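Local coordinates for periplasmic divalent cation tolerance protein (Synechococcus elongatus, PDB 6GDX) that is of uncertain function, doubtfully linked to heavy-metal tolerance, and may act as a PII-like trimer that carries or senses a small molecule, at residues Arg34-Thr39 / Pro110-Leu115; Thr39-Val44 / His105-Pro110; Cys61-Pro66 / Gln84-Thr89; Ile67-Arg72 / Glu80-Met85. All blocks are in the same frame, centred on the assembly; numbering follows the deposited sequence.

Contact 1. Residues Arg34-Thr39 / Pro110-Leu115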
loop_
_atom_site.group_PDB
_atom_site.type_symbol
_atom_site.label_atom_id
_atom_site.label_comp_id
_atom_site.label_asym_id
_atom_site.label_seq_id
_atom_site.Cartn_x
_atom_site.Cartn_y
_atom_site.Cartn_z
ATOM N N ARG B 34 3.351 -9.400 -8.641
ATOM C CA ARG B 34 2.496 -9.555 -7.474
ATOM C C ARG B 34 3.145 -8.907 -6.274
ATOM O O ARG B 34 4.377 -8.945 -6.120
ATOM C CB ARG B 34 2.246 -11.020 -7.142
ATOM C CG ARG B 34 1.523 -11.818 -8.199
ATOM C CD ARG B 34 0.061 -11.411 -8.285
ATOM N NE ARG B 34 -0.711 -12.248 -9.197
ATOM C CZ ARG B 34 -0.752 -12.087 -10.513
ATOM N NH1 ARG B 34 -0.012 -11.171 -11.123
ATOM N NH2 ARG B 34 -1.542 -12.890 -11.236
ATOM N N LEU B 35 2.302 -8.341 -5.409
ATOM C CA LEU B 35 2.726 -7.846 -4.080
ATOM C C LEU B 35 1.994 -8.663 -3.044
ATOM O O LEU B 35 0.758 -8.592 -2.958
ATOM C CB LEU B 35 2.355 -6.392 -3.894
ATOM C CG LEU B 35 2.933 -5.383 -4.848
ATOM C CD1 LEU B 35 2.336 -3.995 -4.621
ATOM C CD2 LEU B 35 4.442 -5.343 -4.748
ATOM N N LEU B 36 2.704 -9.418 -2.233
ATOM C CA LEU B 36 2.093 -10.160 -1.140
ATOM C C LEU B 36 2.299 -9.363 0.131
ATOM O O LEU B 36 3.442 -9.040 0.503
ATOM C CB LEU B 36 2.646 -11.571 -1.060
ATOM C CG LEU B 36 2.023 -12.443 0.022
ATOM C CD1 LEU B 36 2.083 -13.916 -0.382
ATOM C CD2 LEU B 36 2.641 -12.280 1.397
ATOM N N LEU B 37 1.193 -9.075 0.814
ATOM C CA LEU B 37 1.195 -8.305 2.060
ATOM C C LEU B 37 0.921 -9.207 3.227
ATOM O O LEU B 37 -0.049 -9.992 3.211
ATOM C CB LEU B 37 0.103 -7.231 1.988
ATOM C CG LEU B 37 0.117 -6.332 0.756
ATOM C CD1 LEU B 37 -1.070 -5.374 0.811
ATOM C CD2 LEU B 37 1.431 -5.638 0.536
ATOM N N THR B 38 1.770 -9.123 4.240
ATOM C CA THR B 38 1.554 -9.826 5.497
ATOM C C THR B 38 2.112 -8.965 6.635
ATOM O O THR B 38 2.747 -7.936 6.381
ATOM C CB THR B 38 2.173 -11.227 5.484
ATOM O OG1 THR B 38 1.749 -11.953 6.644
ATOM C CG2 THR B 38 3.663 -11.198 5.422
ATOM N N THR B 39 1.863 -9.367 7.874
ATOM C CA THR B 39 2.433 -8.681 9.040
ATOM C C THR B 39 3.091 -9.698 9.938
ATOM O O THR B 39 2.727 -10.869 9.964
ATOM C CB THR B 39 1.380 -7.895 9.826
ATOM O OG1 THR B 39 0.471 -8.799 10.423
ATOM C CG2 THR B 39 0.640 -6.910 8.960
ATOM N N PRO B 110 -1.281 -16.113 9.451
ATOM C CA PRO B 110 -0.812 -14.823 9.025
ATOM C C PRO B 110 -1.797 -14.079 8.128
ATOM O O PRO B 110 -2.559 -14.701 7.360
ATOM C CB PRO B 110 0.427 -15.162 8.176
ATOM C CG PRO B 110 0.709 -16.574 8.269
ATOM C CD PRO B 110 -0.487 -17.226 8.876
ATOM N N GLU B 111 -1.745 -12.753 8.138
ATOM C CA GLU B 111 -2.332 -11.957 7.064
ATOM C C GLU B 111 -1.781 -12.442 5.742
ATOM O O GLU B 111 -0.595 -12.761 5.607
ATOM C CB GLU B 111 -2.014 -10.455 7.230
ATOM C CG GLU B 111 -2.414 -9.546 6.046
ATOM C CD GLU B 111 -2.052 -8.061 6.234
ATOM O OE1 GLU B 111 -1.124 -7.530 5.519
ATOM O OE2 GLU B 111 -2.730 -7.389 7.074
ATOM N N CYS B 112 -2.633 -12.499 4.745
ATOM C CA CYS B 112 -2.199 -12.799 3.388
ATOM C C CYS B 112 -3.120 -12.080 2.432
ATOM O O CYS B 112 -4.280 -12.474 2.275
ATOM C CB CYS B 112 -2.240 -14.290 3.116
ATOM S SG CYS B 112 -1.753 -14.705 1.417
ATOM N N LEU B 113 -2.639 -10.996 1.839
ATOM C CA LEU B 113 -3.406 -10.269 0.858
ATOM C C LEU B 113 -2.491 -9.973 -0.313
ATOM O O LEU B 113 -1.378 -9.493 -0.103
ATOM C CB LEU B 113 -3.938 -8.990 1.418
ATOM C CG LEU B 113 -5.017 -9.160 2.491
ATOM C CD1 LEU B 113 -5.348 -7.814 3.042
ATOM C CD2 LEU B 113 -6.284 -9.811 1.953
ATOM N N VAL B 114 -2.931 -10.276 -1.537
ATOM C CA VAL B 114 -2.084 -10.125 -2.699
ATOM C C VAL B 114 -2.677 -9.082 -3.609
ATOM O O VAL B 114 -3.864 -9.166 -3.956
ATOM C CB VAL B 114 -1.925 -11.448 -3.416
ATOM C CG1 VAL B 114 -0.991 -11.301 -4.611
ATOM C CG2 VAL B 114 -1.413 -12.516 -2.470
ATOM N N LEU B 115 -1.842 -8.153 -4.063
ATOM C CA LEU B 115 -2.213 -7.134 -5.047
ATOM C C LEU B 115 -1.490 -7.387 -6.357
ATOM O O LEU B 115 -0.379 -7.920 -6.365
ATOM C CB LEU B 115 -1.855 -5.728 -4.565
ATOM C CG LEU B 115 -2.404 -5.305 -3.216
ATOM C CD1 LEU B 115 -1.895 -3.925 -2.860
ATOM C CD2 LEU B 115 -3.908 -5.277 -3.243
HETATM O O HOH W 1 -0.159 -11.554 10.078
#
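L35 and L37 bond to L115 and L113 as antiparallel hydrogen-bonded pairs. The bonds are short and fairly straight: L37 N reaches L113 O at 2.8 Å, and L35 N meets L115 O at 2.9 Å with an N-H...O angle of 172°. This end is tight. The four leucines share one face of the sheet, where the branch tip L37 CD1 lies 4.0 Å from L115 CD1. L115 also packs on L115 of the third subunit. L36 and V114 form the non-hydrogen-bonded pair on the other face, where L36 lies on helix 91-104. R34 lays its chain past the valine, with R34 CD 3.8 Å from V114 CG1, and its NH1 bonds to A31 O.

The other end is looser. Residues 110-112 precede the strand, and side chains take over. T38 OG1 sits anti to its own N (chi1 -171°) and donates to E111 O at 2.7 Å. E111 OE1 comes within 3.5 Å of L37 C and is bonded to Q84 NE2. The E111 side chain crosses that of T39 at about a right angle. A water bridges the segments, 2.8 Å from both T39 OG1 and E111 N, and accepts from the latter. T39 OG1 also bonds to E82. T38 and L36 bond to M85 and F87, so strand 33-40 lies between 76-90 and 113-115, in the 2-3-1-4 order of the ferredoxin-like fold.

Contact 2. Residues Thr39-Val44 / His105-Pro110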
loop_
_atom_site.group_PDB
_atom_site.type_symbol
_atom_site.label_atom_id
_atom_site.label_comp_id
_atom_site.label_asym_id
_atom_site.label_seq_id
_atom_site.Cartn_x
_atom_site.Cartn_y
_atom_site.Cartn_z
ATOM N N THR B 39 1.863 -9.367 7.874
ATOM C CA THR B 39 2.433 -8.681 9.040
ATOM C C THR B 39 3.091 -9.698 9.938
ATOM O O THR B 39 2.727 -10.869 9.964
ATOM C CB THR B 39 1.380 -7.895 9.826
ATOM O OG1 THR B 39 0.471 -8.799 10.423
ATOM C CG2 THR B 39 0.640 -6.910 8.960
ATOM N N VAL B 40 4.082 -9.212 10.699
ATOM C CA VAL B 40 4.666 -9.954 11.809
ATOM C C VAL B 40 4.719 -9.008 13.009
ATOM O O VAL B 40 4.372 -7.830 12.903
ATOM C CB VAL B 40 6.071 -10.491 11.468
ATOM C CG1 VAL B 40 6.015 -11.439 10.303
ATOM C CG2 VAL B 40 7.049 -9.358 11.183
ATOM N N SER B 41 5.125 -9.518 14.170
ATOM C CA SER B 41 5.076 -8.696 15.366
ATOM C C SER B 41 6.256 -7.737 15.509
ATOM O O SER B 41 6.036 -6.573 15.837
ATOM C CB SER B 41 4.979 -9.569 16.615
ATOM O OG SER B 41 4.963 -8.783 17.784
ATOM N N THR B 42 7.485 -8.208 15.280
ATOM C CA THR B 42 8.677 -7.422 15.617
ATOM C C THR B 42 9.540 -7.124 14.409
ATOM O O THR B 42 9.505 -7.827 13.380
ATOM C CB THR B 42 9.562 -8.119 16.667
ATOM O OG1 THR B 42 10.156 -9.245 16.041
ATOM C CG2 THR B 42 8.754 -8.545 17.903
ATOM N N GLU B 43 10.314 -6.061 14.523
ATOM C CA GLU B 43 11.299 -5.686 13.529
ATOM C C GLU B 43 12.278 -6.818 13.259
ATOM O O GLU B 43 12.559 -7.103 12.105
ATOM C CB GLU B 43 11.986 -4.409 13.952
ATOM C CG GLU B 43 13.023 -3.925 12.975
ATOM C CD GLU B 43 13.730 -2.674 13.450
ATOM O OE1 GLU B 43 14.015 -1.836 12.615
ATOM O OE2 GLU B 43 14.046 -2.520 14.654
ATOM N N VAL B 44 12.774 -7.470 14.295
ATOM C CA VAL B 44 13.682 -8.585 14.071
ATOM C C VAL B 44 13.028 -9.709 13.266
ATOM O O VAL B 44 13.628 -10.247 12.355
ATOM C CB VAL B 44 14.217 -9.111 15.433
ATOM C CG1 VAL B 44 14.882 -10.484 15.285
ATOM C CG2 VAL B 44 15.173 -8.100 16.066
ATOM N N HIS B 105 6.550 -18.277 8.501
ATOM C CA HIS B 105 6.004 -17.078 9.144
ATOM C C HIS B 105 5.870 -17.348 10.646
ATOM O O HIS B 105 5.510 -18.466 11.055
ATOM C CB HIS B 105 4.634 -16.796 8.558
ATOM C CG HIS B 105 4.105 -15.439 8.872
ATOM N ND1 HIS B 105 3.692 -15.034 10.124
ATOM C CD2 HIS B 105 3.901 -14.394 8.039
ATOM C CE1 HIS B 105 3.230 -13.794 10.029
ATOM N NE2 HIS B 105 3.338 -13.389 8.772
ATOM N N PRO B 106 6.127 -16.345 11.500
ATOM C CA PRO B 106 5.986 -16.579 12.950
ATOM C C PRO B 106 4.551 -16.801 13.479
ATOM O O PRO B 106 4.373 -17.341 14.549
ATOM C CB PRO B 106 6.612 -15.318 13.579
ATOM C CG PRO B 106 6.506 -14.293 12.519
ATOM C CD PRO B 106 6.709 -15.014 11.221
ATOM N N TYR B 107 3.538 -16.366 12.739
ATOM C CA TYR B 107 2.152 -16.487 13.178
ATOM C C TYR B 107 1.547 -17.759 12.592
ATOM O O TYR B 107 1.826 -18.121 11.449
ATOM C CB TYR B 107 1.272 -15.333 12.657
ATOM C CG TYR B 107 1.546 -13.942 13.206
ATOM C CD1 TYR B 107 2.532 -13.688 14.164
ATOM C CD2 TYR B 107 0.777 -12.892 12.768
ATOM C CE1 TYR B 107 2.728 -12.405 14.651
ATOM C CE2 TYR B 107 0.960 -11.609 13.248
ATOM C CZ TYR B 107 1.929 -11.364 14.189
ATOM O OH TYR B 107 2.106 -10.068 14.644
ATOM N N ALA B 108 0.667 -18.390 13.368
ATOM C CA ALA B 108 -0.069 -19.575 12.896
ATOM C C ALA B 108 -1.063 -19.247 11.791
ATOM O O ALA B 108 -1.281 -20.070 10.920
ATOM C CB ALA B 108 -0.763 -20.288 14.048
ATOM N N LEU B 109 -1.652 -18.053 11.821
ATOM C CA LEU B 109 -2.625 -17.637 10.801
ATOM C C LEU B 109 -2.256 -16.221 10.360
ATOM O O LEU B 109 -2.774 -15.226 10.858
ATOM C CB LEU B 109 -4.039 -17.692 11.362
ATOM C CG LEU B 109 -5.155 -17.817 10.314
ATOM C CD1 LEU B 109 -6.502 -17.820 11.019
ATOM C CD2 LEU B 109 -5.146 -16.723 9.253
ATOM N N PRO B 110 -1.281 -16.113 9.451
ATOM C CA PRO B 110 -0.812 -14.823 9.025
ATOM C C PRO B 110 -1.797 -14.079 8.128
ATOM O O PRO B 110 -2.559 -14.701 7.360
ATOM C CB PRO B 110 0.427 -15.162 8.176
ATOM C CG PRO B 110 0.709 -16.574 8.269
ATOM C CD PRO B 110 -0.487 -17.226 8.876
#
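T39 O meets the imidazole of H105 at its edge, close to the ring plane. The bond from H105 NE2 to T39 O is 2.9 Å long but weak, bent to 116° at the hydrogen. The stronger partner of NE2 is T38 OG1.

V40 comes next and turns CG1 onto the histidine. With CG1 anti to the carbonyl carbon (chi1 -61°), this methyl lies over one ring face as a CH-pi contact, 4.0 Å from the H105 ring centroid. P110 CB covers the opposite face. The same V40 CG1 touches P106 CG at 3.6 Å, the valine and proline crossing at about a right angle. V40 also packs on helix 43-55.

At S41 the chain passes the end of Y107. S41 CB is 3.5 Å from Y107 OH. S41 N is also near that hydroxyl, but the angle is poor; it bonds to E45 OE1 instead, and Y107 OH bonds to E82. T42 then caps the following helix through E45 N.

The other ring nitrogen fixes the histidine's rotation: Y107 N donates to H105 ND1 at 2.9 Å, in the ring plane. ND1 thus accepts. T38 OG1 gives its proton to E111 O, so it would accept from NE2. This suggests a neutral imidazole protonated on NE2.

Contact 3. Residues Cys61-Pro66 / Gln84-Thr89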
loop_
_atom_site.group_PDB
_atom_site.type_symbol
_atom_site.label_atom_id
_atom_site.label_comp_id
_atom_site.label_asym_id
_atom_site.label_seq_id
_atom_site.Cartn_x
_atom_site.Cartn_y
_atom_site.Cartn_z
ATOM N N CYS B 61 12.361 -8.256 -3.749
ATOM C CA CYS B 61 12.482 -7.179 -2.764
ATOM C C CYS B 61 11.413 -7.436 -1.715
ATOM O O CYS B 61 10.311 -7.880 -2.067
ATOM C CB CYS B 61 12.266 -5.793 -3.384
ATOM S SG CYS B 61 12.272 -4.455 -2.176
ATOM N N VAL B 62 11.707 -7.089 -0.472
ATOM C CA VAL B 62 10.723 -7.084 0.576
ATOM C C VAL B 62 10.863 -5.789 1.333
ATOM O O VAL B 62 11.989 -5.457 1.756
ATOM C CB VAL B 62 10.893 -8.265 1.540
ATOM C CG1 VAL B 62 9.767 -8.309 2.568
ATOM C CG2 VAL B 62 10.994 -9.572 0.789
ATOM N N SER B 63 9.773 -5.043 1.501
ATOM C CA SER B 63 9.813 -3.840 2.318
ATOM C C SER B 63 9.138 -4.104 3.646
ATOM O O SER B 63 8.172 -4.913 3.752
ATOM C CB SER B 63 9.135 -2.680 1.600
ATOM O OG SER B 63 7.738 -2.854 1.512
ATOM N N ILE B 64 9.554 -3.353 4.654
ATOM C CA ILE B 64 9.077 -3.480 6.011
ATOM C C ILE B 64 8.769 -2.094 6.542
ATOM O O ILE B 64 9.606 -1.189 6.444
ATOM C CB ILE B 64 10.174 -4.100 6.884
ATOM C CG1 ILE B 64 10.664 -5.454 6.353
ATOM C CG2 ILE B 64 9.777 -4.145 8.343
ATOM C CD1 ILE B 64 11.994 -5.912 6.967
ATOM N N THR B 65 7.592 -1.937 7.152
ATOM C CA THR B 65 7.061 -0.657 7.643
ATOM C C THR B 65 6.513 -0.897 9.081
ATOM O O THR B 65 5.648 -1.744 9.172
ATOM C CB THR B 65 5.832 -0.227 6.684
ATOM O OG1 THR B 65 6.271 -0.205 5.303
ATOM C CG2 THR B 65 5.320 1.094 7.042
ATOM N N PRO B 66 6.860 -0.124 10.124
ATOM C CA PRO B 66 6.156 -0.323 11.406
ATOM C C PRO B 66 4.738 0.228 11.342
ATOM O O PRO B 66 4.514 1.326 10.815
ATOM C CB PRO B 66 7.005 0.491 12.390
ATOM C CG PRO B 66 7.743 1.476 11.584
ATOM C CD PRO B 66 7.936 0.879 10.226
ATOM N N GLN B 84 4.404 -4.248 8.885
ATOM C CA GLN B 84 3.815 -4.569 7.601
ATOM C C GLN B 84 4.928 -4.945 6.638
ATOM O O GLN B 84 5.889 -4.187 6.458
ATOM C CB GLN B 84 3.050 -3.359 7.050
ATOM C CG GLN B 84 2.378 -3.580 5.705
ATOM C CD GLN B 84 1.193 -4.488 5.848
ATOM O OE1 GLN B 84 0.252 -4.147 6.567
ATOM N NE2 GLN B 84 1.225 -5.660 5.223
ATOM N N MET B 85 4.759 -6.056 5.961
ATOM C CA MET B 85 5.690 -6.529 4.958
ATOM C C MET B 85 5.040 -6.569 3.593
ATOM O O MET B 85 3.852 -6.917 3.481
ATOM C CB MET B 85 6.191 -7.915 5.341
ATOM C CG MET B 85 6.776 -7.964 6.728
ATOM S SD MET B 85 7.498 -9.583 7.153
ATOM C CE MET B 85 8.914 -9.562 6.069
ATOM N N SER B 86 5.791 -6.185 2.579
ATOM C CA SER B 86 5.353 -6.238 1.193
ATOM C C SER B 86 6.413 -6.959 0.389
ATOM O O SER B 86 7.536 -6.454 0.230
ATOM C CB SER B 86 5.137 -4.834 0.663
ATOM O OG SER B 86 4.902 -4.844 -0.715
ATOM N N PHE B 87 6.068 -8.128 -0.092
ATOM C CA PHE B 87 6.955 -8.992 -0.865
ATOM C C PHE B 87 6.662 -8.770 -2.344
ATOM O O PHE B 87 5.532 -8.983 -2.818
ATOM C CB PHE B 87 6.707 -10.476 -0.557
ATOM C CG PHE B 87 7.063 -10.913 0.846
ATOM C CD1 PHE B 87 6.272 -10.577 1.941
ATOM C CD2 PHE B 87 8.171 -11.701 1.072
ATOM C CE1 PHE B 87 6.611 -10.984 3.212
ATOM C CE2 PHE B 87 8.506 -12.127 2.349
ATOM C CZ PHE B 87 7.709 -11.798 3.418
ATOM N N LYS B 88 7.682 -8.366 -3.093
ATOM C CA LYS B 88 7.573 -8.163 -4.546
ATOM C C LYS B 88 8.011 -9.435 -5.231
ATOM O O LYS B 88 9.184 -9.872 -5.086
ATOM C CB LYS B 88 8.498 -7.046 -5.011
ATOM C CG LYS B 88 8.043 -5.662 -4.773
ATOM C CD LYS B 88 7.864 -5.357 -3.325
ATOM C CE LYS B 88 7.810 -3.869 -3.112
ATOM N NZ LYS B 88 7.439 -3.572 -1.712
ATOM N N THR B 89 7.112 -10.039 -5.992
ATOM C CA THR B 89 7.393 -11.319 -6.644
ATOM C C THR B 89 6.645 -11.414 -7.943
ATOM O O THR B 89 6.024 -10.462 -8.407
ATOM C CB THR B 89 7.083 -12.457 -5.643
ATOM O OG1 THR B 89 7.665 -13.663 -6.093
ATOM C CG2 THR B 89 5.598 -12.647 -5.366
HETATM O O HOH W 2 5.930 -2.669 3.915
#
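C61-P66 and Q84-T89 run antiparallel, with axes 4.7 Å apart at 166°, and S63-S86 and T65-Q84 are hydrogen-bonded pairs while V62-F87 and I64-M85 are non-hydrogen-bonded ones. A typical rung is S63 N to S86 O at 2.9 Å.

V62, I64, M85 and F87 line the apolar face. V62 stands beside the phenyl group and points the same way. Its CG1, anti to the backbone N (chi1 -175°), lies squarely over the F87 ring, 3.9 Å from the centroid and 4° off the normal. CG2 lies above the same face, off its centre, 3.5 Å from F87 CD2. M85 CE touches the same V62 CG1 at 3.8 Å, beside the phenyl ring. Helix 43-55 covers this layer.

The other face is polar. K88 bends at its second torsion and runs back along its own strand, where NZ donates to S86 OG at 3.0 Å. S63 OG lies 3.3 Å from K88 NZ. A water sits further along, 2.8 Å from T65 OG1; it also bonds to S63 OG and donates to Q84 O. C61-I64 pair with a strand of the third subunit, and E111 of that subunit packs on K88.

The amino group of the buried lysine thus has a hydroxyl as bonding partner in S86 OG, with S63 OG close by. This probably offsets part of the cost of burying it.

Contact 4. Residues Ile67-Arg72 / Glu80-Met85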
loop_
_atom_site.group_PDB
_atom_site.type_symbol
_atom_site.label_atom_id
_atom_site.label_comp_id
_atom_site.label_asym_id
_atom_site.label_seq_id
_atom_site.Cartn_x
_atom_site.Cartn_y
_atom_site.Cartn_z
ATOM N N ILE B 67 3.793 -0.532 11.881
ATOM C CA ILE B 67 2.380 -0.159 11.897
ATOM C C ILE B 67 1.817 -0.455 13.280
ATOM O O ILE B 67 2.445 -1.080 14.142
ATOM C CB ILE B 67 1.566 -0.919 10.822
ATOM C CG1 ILE B 67 1.526 -2.418 11.098
ATOM C CG2 ILE B 67 2.085 -0.600 9.428
ATOM C CD1 ILE B 67 0.480 -3.161 10.296
ATOM N N GLN B 68 0.591 0.012 13.476
ATOM C CA GLN B 68 -0.281 -0.524 14.502
ATOM C C GLN B 68 -1.435 -1.220 13.807
ATOM O O GLN B 68 -1.892 -0.772 12.733
ATOM C CB GLN B 68 -0.831 0.596 15.380
ATOM C CG GLN B 68 0.219 1.276 16.201
ATOM C CD GLN B 68 -0.264 2.557 16.852
ATOM O OE1 GLN B 68 -1.441 2.751 17.093
ATOM N NE2 GLN B 68 0.672 3.428 17.181
ATOM N N SER B 69 -1.895 -2.332 14.365
ATOM C CA SER B 69 -3.029 -3.101 13.841
ATOM C C SER B 69 -4.094 -3.235 14.915
ATOM O O SER B 69 -3.780 -3.631 16.039
ATOM C CB SER B 69 -2.561 -4.489 13.495
ATOM O OG SER B 69 -1.634 -4.404 12.449
ATOM N N CYS B 70 -5.324 -2.900 14.543
ATOM C CA CYS B 70 -6.485 -3.005 15.405
ATOM C C CYS B 70 -7.428 -4.079 14.878
ATOM O O CYS B 70 -7.772 -4.072 13.684
ATOM C CB CYS B 70 -7.177 -1.657 15.422
ATOM S SG CYS B 70 -8.629 -1.620 16.506
ATOM N N TYR B 71 -7.828 -4.994 15.744
ATOM C CA TYR B 71 -8.667 -6.135 15.351
ATOM C C TYR B 71 -9.245 -6.700 16.630
ATOM O O TYR B 71 -8.755 -6.413 17.727
ATOM C CB TYR B 71 -7.862 -7.233 14.627
ATOM C CG TYR B 71 -6.639 -7.715 15.333
ATOM C CD1 TYR B 71 -5.413 -7.059 15.171
ATOM C CD2 TYR B 71 -6.680 -8.786 16.210
ATOM C CE1 TYR B 71 -4.290 -7.467 15.850
ATOM C CE2 TYR B 71 -5.545 -9.197 16.889
ATOM C CZ TYR B 71 -4.351 -8.539 16.710
ATOM O OH TYR B 71 -3.215 -8.958 17.387
ATOM N N ARG B 72 -10.284 -7.521 16.526
ATOM C CA ARG B 72 -10.887 -8.168 17.700
ATOM C C ARG B 72 -10.214 -9.497 17.899
ATOM O O ARG B 72 -10.067 -10.282 16.958
ATOM C CB ARG B 72 -12.386 -8.304 17.508
ATOM C CG ARG B 72 -13.132 -8.531 18.817
ATOM C CD ARG B 72 -14.597 -8.892 18.586
ATOM N NE ARG B 72 -15.391 -7.724 18.129
ATOM C CZ ARG B 72 -15.851 -6.759 18.985
ATOM N NH1 ARG B 72 -15.550 -6.776 20.277
ATOM N NH2 ARG B 72 -16.517 -5.718 18.544
ATOM N N GLU B 80 -2.141 -3.549 18.455
ATOM C CA GLU B 80 -0.780 -4.048 18.692
ATOM C C GLU B 80 0.143 -3.454 17.670
ATOM O O GLU B 80 -0.244 -3.192 16.517
ATOM C CB GLU B 80 -0.735 -5.569 18.567
ATOM C CG GLU B 80 -1.631 -6.321 19.560
ATOM C CD GLU B 80 -1.319 -6.096 21.037
ATOM O OE1 GLU B 80 -0.205 -5.664 21.419
ATOM O OE2 GLU B 80 -2.232 -6.368 21.850
ATOM N N THR B 81 1.402 -3.308 18.048
ATOM C CA THR B 81 2.425 -2.942 17.071
ATOM C C THR B 81 2.780 -4.138 16.243
ATOM O O THR B 81 2.886 -5.267 16.735
ATOM C CB THR B 81 3.670 -2.396 17.765
ATOM O OG1 THR B 81 4.142 -3.354 18.701
ATOM C CG2 THR B 81 3.355 -1.095 18.433
ATOM N N GLU B 82 2.950 -3.897 14.957
ATOM C CA GLU B 82 3.329 -4.933 13.998
ATOM C C GLU B 82 4.247 -4.311 12.968
ATOM O O GLU B 82 4.485 -3.099 12.937
ATOM C CB GLU B 82 2.108 -5.575 13.345
ATOM C CG GLU B 82 1.256 -6.418 14.265
ATOM C CD GLU B 82 0.253 -7.291 13.533
ATOM O OE1 GLU B 82 -0.321 -6.805 12.564
ATOM O OE2 GLU B 82 0.044 -8.470 13.957
ATOM N N GLN B 83 4.788 -5.179 12.118
ATOM C CA GLN B 83 5.557 -4.747 10.960
ATOM C C GLN B 83 4.774 -5.187 9.744
ATOM O O GLN B 83 4.517 -6.391 9.569
ATOM C CB GLN B 83 6.922 -5.413 10.932
ATOM C CG GLN B 83 7.757 -5.094 12.177
ATOM C CD GLN B 83 8.312 -3.688 12.181
ATOM O OE1 GLN B 83 8.770 -3.188 11.161
ATOM N NE2 GLN B 83 8.299 -3.050 13.327
ATOM N N GLN B 84 4.404 -4.248 8.885
ATOM C CA GLN B 84 3.815 -4.569 7.601
ATOM C C GLN B 84 4.928 -4.945 6.638
ATOM O O GLN B 84 5.889 -4.187 6.458
ATOM C CB GLN B 84 3.050 -3.359 7.050
ATOM C CG GLN B 84 2.378 -3.580 5.705
ATOM C CD GLN B 84 1.193 -4.488 5.848
ATOM O OE1 GLN B 84 0.252 -4.147 6.567
ATOM N NE2 GLN B 84 1.225 -5.660 5.223
ATOM N N MET B 85 4.759 -6.056 5.961
ATOM C CA MET B 85 5.690 -6.529 4.958
ATOM C C MET B 85 5.040 -6.569 3.593
ATOM O O MET B 85 3.852 -6.917 3.481
ATOM C CB MET B 85 6.191 -7.915 5.341
ATOM C CG MET B 85 6.776 -7.964 6.728
ATOM S SD MET B 85 7.498 -9.583 7.153
ATOM C CE MET B 85 8.914 -9.562 6.069
HETATM O O HOH W 3 -0.744 -8.407 16.512
#
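I67 and S69 pair with E82 and E80 in the outer part of the long beta hairpin formed by strands 61-73 and 76-90. The two segments are strongly twisted, with their directions 121° apart. The backbone bonds of I67 with E82 and of S69 with E80 run both ways. E82 N meets I67 O at 3.0 Å.

I67 packs along the second strand. Its CG1 lies 3.9 Å from E82 CB, in the position between N and the carbonyl carbon (chi1 65°). This leaves CG2 to touch Q84 CB at 3.8 Å, the two side chains crossing at a slant. Q84 sends its amide NE2 to E111.

The hairpin supplies the two strands that lie at one side of the ferredoxin-like sheet, and it extends into the trimer interface. Q68-Y71 form an antiparallel ladder with a strand of the second subunit. Q68 bonds through its amide to E43 and Q47 of that subunit.

E82 carries the polar part. In one of its two conformers S69 OG donates to E82 OE1 at 2.7 Å, from above the carboxylate plane. Both carboxylate oxygens have further partners, T39 and Y107. A water donates to E82 OE2 at 2.7 Å and lies 2.7 Å from Y71 OH. Y71 crosses E80 at about a right angle, with its OH 3.8 Å from E80 CG. A Bis-Tris molecule adds a weak hydrogen bond to E82 OE2.

Contacts 1, 3 and 4 are parts of one sheet. Contacts 1 and 3 lie about 9 Å apart, centre to centre, and are joined where T38 O accepts from M85 N at 2.8 Å. Contacts 3 and 4, about 14 Å apart between centres, share Q84 and M85. Contact 2 joins the loop after helix 91-104 to strand 33-40. It meets contact 1 at T38 OG1 and H105 NE2, 3.0 Å apart, and contact 4 at Y107 OH and E82 OE2, 2.7 Å apart. Bound Bis-Tris, probably from the crystallisation liquor, lies about 3 Å from the E82 side chain and about 4 Å from those of T39, Y107 and C61, and may mark small-molecule pockets.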